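Local coordinates for protein lipase (Photobacterium sp. M37, PDB 2ORY) that probably hydrolyses the ester bonds of triacylglycerols, as a cold-adapted lipase of the alpha/beta hydrolase fold, at residues Q7-F12 with C169-S174; V75-K78 with E84-I87. All blocks are in the same frame, centred on the assembly; numbering follows the deposited sequence.

In the fold
Both interactions are built on one mixed five-stranded sheet, their centres about 11 Å apart. Along the chain interaction 2 is nested inside interaction 1: helix 5-15 comes first, the hairpin of strands 66-78 and 84-90 follows, and strand 166-173 returns much later to lie parallel beside strand 84-90. Probable backbone hydrogen bonds between Ile87 and both Cys169 and Thr171 join the two directly, and Met9 of interaction 1 also packs on Val86 of interaction 2. The N-terminal helix thus covers one face of the sheet across several strands, while the hairpin extends the sheet beside the strand that leads to the probable catalytic serine, Ser174.

Interaction 1. Residues Q7-F12 with C169-S174; sequences QLMLAF and CVTGHS
Met9 carries this contact, reaching from helix 7-12 onto the strand side chains of Cys169 and Thr171. The apolar part is a small sulfur-rich cluster. Met9 SD lies 3.8 Å from Cys169 SG, and Met9 CG approaches the same sulfur at 4.0 Å. Methionine suits the place because its unbranched chain can fold: the bend about CB-CG (chi2 -50°) sets SD near Cys169, although the exact position of the methyl CE is doubtful, since it is modelled too close to Thr171. The small side chain of Cys169 suits a strand position lying close under the helix. Beyond this pair, Phe12 touches through its CB alone, 4.2 Å from Thr171 CG2, while its ring leads away from the strand.

The polar part centres on Thr171. Its OG1 passes 3.6 Å from Met9 CB, but this buried hydroxyl finds its hydrogen-bond partners outside the two segments, in Ile204 O and Ser13 OG. Threonine suits the place because it has both a methyl for the helix and a hydroxyl that ties into the next strand and the next helical turn.

The helix lies close over the strand, the short axes 7.6 Å apart at closest and crossing at -61°, which fits the small Cys169 and Thr171 beneath it. Just beyond the strand, at the start of helix 175-189, Ser174 has an unusual positive phi (65°), consistent with the nucleophile elbow of the alpha/beta hydrolase fold, and its OG is hydrogen-bonded to His312 NE2, as in a catalytic triad.

Around the contact, Met9 also packs on Ile204 of strand 199-206 and reaches strand 84-90, so that Met9 alone touches three neighbouring strands. Val170 points to the other face of the sheet, where helix 175-189 covers it through Ser180, Leu183 and Ala184.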
loop_
_atom_site.group_PDB
_atom_site.type_symbol
_atom_site.label_atom_id
_atom_site.label_comp_id
_atom_site.label_asym_id
_atom_site.label_seq_id
_atom_site.Cartn_x
_atom_site.Cartn_y
_atom_site.Cartn_z
ATOM N N GLN A 7 6.237 4.558 12.151
ATOM C CA GLN A 7 6.812 3.253 12.458
ATOM C C GLN A 7 5.702 2.270 12.829
ATOM O O GLN A 7 5.759 1.083 12.501
ATOM C CB GLN A 7 7.794 3.367 13.624
ATOM C CG GLN A 7 8.980 4.261 13.340
ATOM C CD GLN A 7 9.886 4.377 14.541
ATOM O OE1 GLN A 7 9.499 4.924 15.574
ATOM N NE2 GLN A 7 11.095 3.848 14.421
ATOM N N LEU A 8 4.684 2.768 13.514
ATOM C CA LEU A 8 3.590 1.908 13.911
ATOM C C LEU A 8 2.843 1.419 12.697
ATOM O O LEU A 8 2.578 0.233 12.577
ATOM C CB LEU A 8 2.636 2.641 14.846
ATOM C CG LEU A 8 1.453 1.814 15.344
ATOM C CD1 LEU A 8 1.958 0.625 16.151
ATOM C CD2 LEU A 8 0.563 2.693 16.206
ATOM N N MET A 9 2.497 2.332 11.799
ATOM C CA MET A 9 1.791 1.973 10.576
ATOM C C MET A 9 2.632 1.050 9.666
ATOM O O MET A 9 2.084 0.274 8.887
ATOM C CB MET A 9 1.386 3.240 9.817
ATOM C CG MET A 9 0.421 4.163 10.568
ATOM S SD MET A 9 -1.043 3.374 11.278
ATOM C CE MET A 9 -2.000 3.169 9.923
ATOM N N LEU A 10 3.956 1.149 9.747
ATOM C CA LEU A 10 4.829 0.282 8.951
ATOM C C LEU A 10 4.616 -1.135 9.464
ATOM O O LEU A 10 4.575 -2.090 8.694
ATOM C CB LEU A 10 6.303 0.655 9.142
ATOM C CG LEU A 10 7.269 -0.230 8.341
ATOM C CD1 LEU A 10 7.065 0.074 6.849
ATOM C CD2 LEU A 10 8.716 0.023 8.746
ATOM N N ALA A 11 4.485 -1.250 10.785
ATOM C CA ALA A 11 4.255 -2.532 11.437
ATOM C C ALA A 11 2.931 -3.151 10.998
ATOM O O ALA A 11 2.840 -4.357 10.783
ATOM C CB ALA A 11 4.275 -2.352 12.967
ATOM N N PHE A 12 1.894 -2.332 10.886
ATOM C CA PHE A 12 0.594 -2.837 10.465
ATOM C C PHE A 12 0.615 -3.179 8.985
ATOM O O PHE A 12 -0.010 -4.144 8.556
ATOM C CB PHE A 12 -0.499 -1.801 10.719
ATOM C CG PHE A 12 -0.897 -1.682 12.159
ATOM C CD1 PHE A 12 -0.734 -0.477 12.846
ATOM C CD2 PHE A 12 -1.468 -2.767 12.821
ATOM C CE1 PHE A 12 -1.140 -0.354 14.167
ATOM C CE2 PHE A 12 -1.875 -2.655 14.141
ATOM C CZ PHE A 12 -1.713 -1.444 14.819
ATOM N N CYS A 169 -6.754 5.851 10.477
ATOM C CA CYS A 169 -5.546 5.988 9.672
ATOM C C CYS A 169 -5.573 4.815 8.673
ATOM O O CYS A 169 -5.768 3.663 9.059
ATOM C CB CYS A 169 -4.279 5.903 10.529
ATOM S SG CYS A 169 -2.779 6.264 9.572
ATOM N N VAL A 170 -5.419 5.104 7.386
ATOM C CA VAL A 170 -5.421 4.046 6.379
ATOM C C VAL A 170 -3.983 3.891 5.924
ATOM O O VAL A 170 -3.368 4.848 5.455
ATOM C CB VAL A 170 -6.308 4.414 5.165
ATOM C CG1 VAL A 170 -6.499 3.175 4.277
ATOM C CG2 VAL A 170 -7.655 5.010 5.649
ATOM N N THR A 171 -3.439 2.687 6.075
ATOM C CA THR A 171 -2.057 2.436 5.693
ATOM C C THR A 171 -1.902 1.184 4.817
ATOM O O THR A 171 -2.806 0.345 4.721
ATOM C CB THR A 171 -1.176 2.310 6.953
ATOM O OG1 THR A 171 0.198 2.347 6.586
ATOM C CG2 THR A 171 -1.450 0.998 7.668
ATOM N N GLY A 172 -0.744 1.072 4.173
ATOM C CA GLY A 172 -0.485 -0.062 3.311
ATOM C C GLY A 172 0.846 0.118 2.619
ATOM O O GLY A 172 1.327 1.246 2.481
ATOM N N HIS A 173 1.431 -0.997 2.187
ATOM C CA HIS A 173 2.731 -1.037 1.506
ATOM C C HIS A 173 2.616 -1.595 0.083
ATOM O O HIS A 173 1.777 -2.447 -0.180
ATOM C CB HIS A 173 3.698 -1.904 2.339
ATOM C CG HIS A 173 5.016 -2.175 1.682
ATOM N ND1 HIS A 173 5.238 -3.269 0.867
ATOM C CD2 HIS A 173 6.190 -1.499 1.725
ATOM C CE1 HIS A 173 6.486 -3.252 0.437
ATOM N NE2 HIS A 173 7.087 -2.185 0.943
ATOM N N SER A 174 3.465 -1.118 -0.823
ATOM C CA SER A 174 3.478 -1.599 -2.209
ATOM C C SER A 174 2.152 -1.226 -2.893
ATOM O O SER A 174 1.742 -0.072 -2.847
ATOM C CB SER A 174 3.694 -3.126 -2.214
ATOM O OG SER A 174 3.987 -3.631 -3.509
#

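Interaction 2. Residues V75-K78 with E84-I87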
loop_
_atom_site.group_PDB
_atom_site.type_symbol
_atom_site.label_atom_id
_atom_site.label_comp_id
_atom_site.label_asym_id
_atom_site.label_seq_id
_atom_site.Cartn_x
_atom_site.Cartn_y
_atom_site.Cartn_z
ATOM N N VAL A 75 -9.162 -4.198 9.633
ATOM C CA VAL A 75 -9.230 -3.007 10.472
ATOM C C VAL A 75 -8.861 -3.359 11.923
ATOM O O VAL A 75 -9.424 -4.289 12.498
ATOM C CB VAL A 75 -10.652 -2.401 10.458
ATOM C CG1 VAL A 75 -10.662 -1.094 11.226
ATOM C CG2 VAL A 75 -11.126 -2.191 9.025
ATOM N N ILE A 76 -7.905 -2.627 12.500
ATOM C CA ILE A 76 -7.480 -2.849 13.889
ATOM C C ILE A 76 -8.024 -1.679 14.700
ATOM O O ILE A 76 -7.950 -0.533 14.265
ATOM C CB ILE A 76 -5.931 -2.814 14.081
ATOM C CG1 ILE A 76 -5.232 -3.636 13.003
ATOM C CG2 ILE A 76 -5.559 -3.329 15.453
ATOM C CD1 ILE A 76 -5.000 -2.829 11.724
ATOM N N GLN A 77 -8.559 -1.969 15.875
ATOM C CA GLN A 77 -9.083 -0.929 16.744
ATOM C C GLN A 77 -8.288 -0.924 18.043
ATOM O O GLN A 77 -8.067 -1.975 18.643
ATOM C CB GLN A 77 -10.561 -1.181 17.058
ATOM C CG GLN A 77 -11.151 -0.186 18.054
ATOM C CD GLN A 77 -12.608 -0.464 18.394
ATOM O OE1 GLN A 77 -13.267 0.344 19.050
ATOM N NE2 GLN A 77 -13.117 -1.610 17.955
ATOM N N LYS A 78 -7.848 0.254 18.466
ATOM C CA LYS A 78 -7.112 0.382 19.717
ATOM C C LYS A 78 -8.086 0.221 20.889
ATOM O O LYS A 78 -9.039 0.992 21.007
ATOM C CB LYS A 78 -6.438 1.754 19.792
ATOM C CG LYS A 78 -6.046 2.177 21.206
ATOM C CD LYS A 78 -4.553 2.381 21.364
ATOM C CE LYS A 78 -4.059 3.573 20.567
ATOM N NZ LYS A 78 -2.632 3.877 20.872
ATOM N N GLU A 84 -10.801 4.813 17.488
ATOM C CA GLU A 84 -9.402 4.902 17.038
ATOM C C GLU A 84 -9.143 3.647 16.194
ATOM O O GLU A 84 -8.926 2.557 16.722
ATOM C CB GLU A 84 -8.453 4.942 18.250
ATOM C CG GLU A 84 -7.229 5.892 18.153
ATOM C CD GLU A 84 -6.022 5.294 17.425
ATOM O OE1 GLU A 84 -6.156 4.937 16.236
ATOM O OE2 GLU A 84 -4.935 5.191 18.039
ATOM N N TYR A 85 -9.171 3.801 14.880
ATOM C CA TYR A 85 -8.972 2.655 14.009
ATOM C C TYR A 85 -7.850 2.747 12.986
ATOM O O TYR A 85 -7.466 3.837 12.542
ATOM C CB TYR A 85 -10.258 2.364 13.235
ATOM C CG TYR A 85 -11.498 2.245 14.094
ATOM C CD1 TYR A 85 -12.178 3.381 14.542
ATOM C CD2 TYR A 85 -11.990 0.993 14.461
ATOM C CE1 TYR A 85 -13.321 3.264 15.335
ATOM C CE2 TYR A 85 -13.129 0.870 15.259
ATOM C CZ TYR A 85 -13.790 2.007 15.691
ATOM O OH TYR A 85 -14.918 1.878 16.480
ATOM N N VAL A 86 -7.342 1.577 12.608
ATOM C CA VAL A 86 -6.332 1.472 11.555
ATOM C C VAL A 86 -6.899 0.563 10.458
ATOM O O VAL A 86 -7.324 -0.545 10.745
ATOM C CB VAL A 86 -5.004 0.818 12.046
ATOM C CG1 VAL A 86 -4.067 0.604 10.866
ATOM C CG2 VAL A 86 -4.324 1.693 13.066
ATOM N N ILE A 87 -6.949 1.037 9.215
ATOM C CA ILE A 87 -7.385 0.185 8.105
ATOM C C ILE A 87 -6.080 -0.144 7.337
ATOM O O ILE A 87 -5.430 0.756 6.806
ATOM C CB ILE A 87 -8.330 0.920 7.153
ATOM C CG1 ILE A 87 -9.630 1.294 7.861
ATOM C CG2 ILE A 87 -8.574 0.064 5.926
ATOM C CD1 ILE A 87 -10.577 2.092 6.957
#
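Glu84, which has the most surface buried here, meets Lys78 toward the turn. Its carbonyl O accepts a bond from Lys78 N at 3.1 Å, fairly straight at 164°. Its bent side chain crosses that of Lys78, and the carboxylate meets a methylene first: Glu84 OE2 is 3.1 Å from Lys78 CE. Lys78 NZ lies farther off, 3.9 Å from Glu84 OE2, a long salt bridge; the same ammonium group also pairs with Asp50 OD1.

Val75, farther from the turn, packs on two residues of the facing strand. Its CG1 meets Tyr85 CB at 4.0 Å, and its CG2 packs against CG1 of Ile87, its pair partner; beta-branched residues fit such a buried strand. Next to this pair, Ile76 and Val86 exchange two backbone hydrogen bonds, Ile76 N to Val86 O and Val86 N to Ile76 O, both 2.8 Å. This is the ladder of a beta hairpin, which joins strands 66-78 and 84-90 within the central sheet of the alpha/beta hydrolase fold. On the reverse face, Ile76 CD1 rests 3.7 Å from Val86 CG1, and both residues are covered by Phe12 of helix 5-15.

Tyr85, on the same face as Val75, forms a non-hydrogen-bonded antiparallel pair with Gln77, their side chains running side by side in the same direction. The extended glutamine, with CG anti to the backbone N (chi1 176°), lays its whole length along one side of the phenol: Gln77 CD is 3.4 Å from Tyr85 CE2, and the amide and ring planes are 32° apart. A long polar chain suits this partly exposed margin, since its methylenes cover aromatic carbons and its amide stays near the tyrosine hydroxyl, which is itself hydrogen-bonded to Lys159 NZ.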